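Local coordinates for uncharacterized protein (PDB 5JVK), which probably hydrolyses O-glycosidic bonds, as a family 39 glycoside hydrolase of the gut symbiont Bacteroides cellulosilyticus, at residues F269-P272 and V273-G277; W316-L319 and K320-E324. All blocks are in the same frame, centred on the assembly; numbering follows the deposited sequence.

Contact 1 (F269-P272 and V273-G277)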
loop_
_atom_site.group_PDB
_atom_site.type_symbol
_atom_site.label_atom_id
_atom_site.label_comp_id
_atom_site.label_asym_id
_atom_site.label_seq_id
_atom_site.Cartn_x
_atom_site.Cartn_y
_atom_site.Cartn_z
ATOM N N PHE A 269 -20.823 -3.171 -8.195
ATOM C CA PHE A 269 -21.304 -1.799 -7.978
ATOM C C PHE A 269 -21.506 -1.053 -9.294
ATOM O O PHE A 269 -22.557 -0.449 -9.510
ATOM C CB PHE A 269 -20.345 -0.995 -7.090
ATOM C CG PHE A 269 -20.658 0.480 -7.045
ATOM C CD1 PHE A 269 -21.621 0.978 -6.170
ATOM C CD2 PHE A 269 -20.009 1.373 -7.899
ATOM C CE1 PHE A 269 -21.921 2.336 -6.142
ATOM C CE2 PHE A 269 -20.306 2.729 -7.875
ATOM C CZ PHE A 269 -21.263 3.213 -6.995
ATOM N N ILE A 270 -20.489 -1.076 -10.153
ATOM C CA ILE A 270 -20.467 -0.236 -11.356
ATOM C C ILE A 270 -21.472 -0.672 -12.431
ATOM O O ILE A 270 -22.105 0.181 -13.050
ATOM C CB ILE A 270 -19.029 -0.092 -11.940
ATOM C CG1 ILE A 270 -18.930 1.112 -12.889
ATOM C CG2 ILE A 270 -18.568 -1.361 -12.647
ATOM C CD1 ILE A 270 -19.071 2.459 -12.213
ATOM N N ILE A 271 -21.634 -1.981 -12.638
ATOM C CA ILE A 271 -22.515 -2.489 -13.705
ATOM C C ILE A 271 -23.995 -2.083 -13.512
ATOM O O ILE A 271 -24.622 -1.630 -14.471
ATOM C CB ILE A 271 -22.349 -4.022 -13.929
ATOM C CG1 ILE A 271 -20.950 -4.319 -14.494
ATOM C CG2 ILE A 271 -23.427 -4.570 -14.868
ATOM C CD1 ILE A 271 -20.587 -5.790 -14.545
ATOM N N PRO A 272 -24.555 -2.244 -12.291
ATOM C CA PRO A 272 -25.907 -1.709 -12.046
ATOM C C PRO A 272 -26.045 -0.199 -12.272
ATOM O O PRO A 272 -27.081 0.256 -12.761
ATOM C CB PRO A 272 -26.160 -2.036 -10.569
ATOM C CG PRO A 272 -25.279 -3.190 -10.267
ATOM C CD PRO A 272 -24.093 -3.104 -11.183
ATOM N N VAL A 273 -25.006 0.556 -11.913
ATOM C CA VAL A 273 -24.991 2.014 -12.059
ATOM C C VAL A 273 -24.934 2.417 -13.536
ATOM O O VAL A 273 -25.610 3.363 -13.941
ATOM C CB VAL A 273 -23.817 2.655 -11.270
ATOM C CG1 VAL A 273 -23.693 4.150 -11.558
ATOM C CG2 VAL A 273 -23.988 2.428 -9.770
ATOM N N LEU A 274 -24.132 1.705 -14.329
ATOM C CA LEU A 274 -24.037 1.961 -15.771
ATOM C C LEU A 274 -25.324 1.588 -16.507
ATOM O O LEU A 274 -25.788 2.342 -17.367
ATOM C CB LEU A 274 -22.849 1.211 -16.387
ATOM C CG LEU A 274 -21.448 1.617 -15.908
ATOM C CD1 LEU A 274 -20.418 0.603 -16.379
ATOM C CD2 LEU A 274 -21.071 3.017 -16.372
ATOM N N ASP A 275 -25.897 0.433 -16.162
ATOM C CA ASP A 275 -27.166 -0.028 -16.751
ATOM C C ASP A 275 -28.356 0.887 -16.426
ATOM O O ASP A 275 -29.330 0.910 -17.178
ATOM C CB ASP A 275 -27.482 -1.475 -16.325
ATOM C CG ASP A 275 -26.532 -2.506 -16.947
ATOM O OD1 ASP A 275 -25.714 -2.156 -17.830
ATOM O OD2 ASP A 275 -26.609 -3.687 -16.545
ATOM N N ALA A 276 -28.267 1.634 -15.321
ATOM C CA ALA A 276 -29.251 2.671 -14.970
ATOM C C ALA A 276 -28.890 4.083 -15.488
ATOM O O ALA A 276 -29.404 5.075 -14.968
ATOM C CB ALA A 276 -29.443 2.702 -13.458
ATOM N N GLY A 277 -28.021 4.175 -16.498
ATOM C CA GLY A 277 -27.637 5.458 -17.099
ATOM C C GLY A 277 -26.892 6.430 -16.192
ATOM O O GLY A 277 -26.973 7.645 -16.391
#
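Val-273 lays its CG2 methyl over one face of the Phe-269 ring, 4.1 Å from CG2 to the ring centroid and 16° off the ring normal, a CH-pi contact displaced toward the CZ end. That methyl stands beside the Val-273 backbone N because CG1 takes the place opposite the N (chi1 173°), and so CG2 looks back toward the preceding turn. One residue on, Ile-270 and Leu-274 meet at a slant, Ile-270 CG1 lying 3.8 Å from Leu-274 CD1. Ile-271 and Asp-275 instead run side by side in the same direction, with Ile-271 CG2 3.7 Å from Asp-275 OD2, methyl against carboxylate. The backbone fixes these pairings: Leu-274 N donates to Ile-270 O at 2.8 Å, and Asp-275 N to Ile-271 O at 3.0 Å. Ala-276 N reaches Pro-272 O at 3.1 Å, a more bent bond with an N-H...O angle of 137°. Gly-277, with positive phi, is the C-prime residue of the Schellman motif that closes the helix. This short helix lies in the beta-alpha-beta crossover between barrel strands 252-255 and 284-287; Phe-269 meets Tyr-233 edge-to-face, Pro-272 rests on helix 229-247, and Ile-271 and Leu-274 face helix 312-325.

Contact 2 (W316-L319 and K320-E324); sequences WPYL and KKISE
Tyr-318 reaches forward one turn to Ile-322, whose CG1 lies over one face of the phenol ring, 4.3 Å from Tyr-318 CZ; the same Ile-322 CG1 comes within 3.4 Å of Tyr-318 O. The phenol oxygen of Tyr-318 hydrogen-bonds to Gly-266 O. Leu-319, the next residue, turns to different surroundings: its isobutyl group packs on Tyr-285 and Ile-287 of strand 284-287 and on Val-336 of strand 335-341. Its carbonyl accepts the N-H of Ser-323, Ser-323 N to Leu-319 O being 3.2 Å. Helix 312-325 is one of the outer helices of a beta/alpha (TIM) barrel, and Leu-319 marks its inward side, against the barrel strands. Lys-320 N donates to Trp-316 O over 3.2 Å, across the kink at Pro-317, whose own N has no bond to the turn before. The Lys-320 chain runs extended until it bends at chi4 (-73°), bringing Lys-320 NZ to Glu-324 OE2 at 2.8 Å; NZ meets OE2 nearly in line with its C-O bond, forming a salt bridge one turn on.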
loop_
_atom_site.group_PDB
_atom_site.type_symbol
_atom_site.label_atom_id
_atom_site.label_comp_id
_atom_site.label_asym_id
_atom_site.label_seq_id
_atom_site.Cartn_x
_atom_site.Cartn_y
_atom_site.Cartn_z
ATOM N N TRP A 316 -7.980 -7.282 -13.332
ATOM C CA TRP A 316 -7.427 -6.030 -13.874
ATOM C C TRP A 316 -7.844 -5.806 -15.345
ATOM O O TRP A 316 -8.409 -4.755 -15.652
ATOM C CB TRP A 316 -5.894 -5.922 -13.685
ATOM C CG TRP A 316 -5.421 -5.181 -12.430
ATOM C CD1 TRP A 316 -4.499 -4.170 -12.384
ATOM C CD2 TRP A 316 -5.834 -5.399 -11.069
ATOM N NE1 TRP A 316 -4.312 -3.748 -11.092
ATOM C CE2 TRP A 316 -5.114 -4.484 -10.263
ATOM C CE3 TRP A 316 -6.736 -6.276 -10.451
ATOM C CZ2 TRP A 316 -5.271 -4.418 -8.872
ATOM C CZ3 TRP A 316 -6.893 -6.210 -9.061
ATOM C CH2 TRP A 316 -6.160 -5.285 -8.291
ATOM N N PRO A 317 -7.600 -6.789 -16.245
ATOM C CA PRO A 317 -8.089 -6.653 -17.629
ATOM C C PRO A 317 -9.612 -6.588 -17.780
ATOM O O PRO A 317 -10.099 -5.933 -18.700
ATOM C CB PRO A 317 -7.560 -7.916 -18.322
ATOM C CG PRO A 317 -6.398 -8.334 -17.506
ATOM C CD PRO A 317 -6.796 -8.016 -16.093
ATOM N N TYR A 318 -10.343 -7.268 -16.897
ATOM C CA TYR A 318 -11.809 -7.276 -16.939
ATOM C C TYR A 318 -12.411 -5.893 -16.665
ATOM O O TYR A 318 -13.309 -5.466 -17.382
ATOM C CB TYR A 318 -12.382 -8.325 -15.971
ATOM C CG TYR A 318 -13.887 -8.251 -15.771
ATOM C CD1 TYR A 318 -14.775 -8.681 -16.764
ATOM C CD2 TYR A 318 -14.421 -7.755 -14.584
ATOM C CE1 TYR A 318 -16.152 -8.613 -16.574
ATOM C CE2 TYR A 318 -15.788 -7.682 -14.385
ATOM C CZ TYR A 318 -16.654 -8.110 -15.376
ATOM O OH TYR A 318 -18.014 -8.026 -15.151
ATOM N N LEU A 319 -11.920 -5.199 -15.641
ATOM C CA LEU A 319 -12.428 -3.859 -15.312
ATOM C C LEU A 319 -11.916 -2.779 -16.267
ATOM O O LEU A 319 -12.559 -1.739 -16.425
ATOM C CB LEU A 319 -12.094 -3.490 -13.866
ATOM C CG LEU A 319 -12.669 -4.425 -12.802
ATOM C CD1 LEU A 319 -12.233 -3.954 -11.428
ATOM C CD2 LEU A 319 -14.186 -4.528 -12.877
ATOM N N LYS A 320 -10.762 -3.024 -16.884
ATOM C CA LYS A 320 -10.239 -2.164 -17.947
ATOM C C LYS A 320 -11.179 -2.188 -19.154
ATOM O O LYS A 320 -11.517 -1.140 -19.703
ATOM C CB LYS A 320 -8.841 -2.629 -18.358
ATOM C CG LYS A 320 -8.055 -1.652 -19.213
ATOM C CD LYS A 320 -6.706 -2.251 -19.589
ATOM C CE LYS A 320 -5.700 -1.196 -20.031
ATOM N NZ LYS A 320 -5.999 -0.644 -21.380
ATOM N N LYS A 321 -11.592 -3.395 -19.545
ATOM C CA LYS A 321 -12.572 -3.610 -20.618
ATOM C C LYS A 321 -13.888 -2.863 -20.353
ATOM O O LYS A 321 -14.401 -2.189 -21.244
ATOM C CB LYS A 321 -12.832 -5.115 -20.786
ATOM C CG LYS A 321 -13.822 -5.514 -21.877
ATOM C CD LYS A 321 -14.141 -7.004 -21.800
ATOM C CE LYS A 321 -15.395 -7.378 -22.581
ATOM N NZ LYS A 321 -15.181 -7.364 -24.056
ATOM N N ILE A 322 -14.413 -2.977 -19.133
ATOM C CA ILE A 322 -15.675 -2.327 -18.755
ATOM C C ILE A 322 -15.576 -0.814 -18.947
ATOM O O ILE A 322 -16.457 -0.212 -19.559
ATOM C CB ILE A 322 -16.088 -2.639 -17.289
ATOM C CG1 ILE A 322 -16.397 -4.135 -17.096
ATOM C CG2 ILE A 322 -17.289 -1.800 -16.851
ATOM C CD1 ILE A 322 -17.523 -4.689 -17.948
ATOM N N SER A 323 -14.504 -0.213 -18.430
ATOM C CA SER A 323 -14.282 1.234 -18.546
ATOM C C SER A 323 -14.084 1.678 -20.000
ATOM O O SER A 323 -14.614 2.710 -20.411
ATOM C CB SER A 323 -13.094 1.675 -17.684
ATOM O OG SER A 323 -13.379 1.513 -16.305
ATOM N N GLU A 324 -13.331 0.893 -20.768
ATOM C CA GLU A 324 -13.142 1.147 -22.201
ATOM C C GLU A 324 -14.445 1.083 -23.003
ATOM O O GLU A 324 -14.681 1.929 -23.866
ATOM C CB GLU A 324 -12.139 0.156 -22.796
ATOM C CG GLU A 324 -10.692 0.458 -22.446
ATOM C CD GLU A 324 -9.729 -0.640 -22.864
ATOM O OE1 GLU A 324 -10.164 -1.642 -23.471
ATOM O OE2 GLU A 324 -8.521 -0.498 -22.582
#

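Contact 1 comes first along the chain, on helix 270-275, and contact 2 follows on helix 312-325; strand 284-287 of the eight-stranded parallel barrel runs between them in sequence. Their centres are about 14 Å apart, and both lie on the same side of the chain's centre. The two helices are neighbours on the outside of the barrel and touch directly: Ile-271 CD1 is 3.5 Å from Tyr-318 OH, and Leu-274 CD1 is 4.0 Å from Ile-322 CG2. These touches join successive members of the helical layer around the barrel that probably carries the glycoside hydrolase activity.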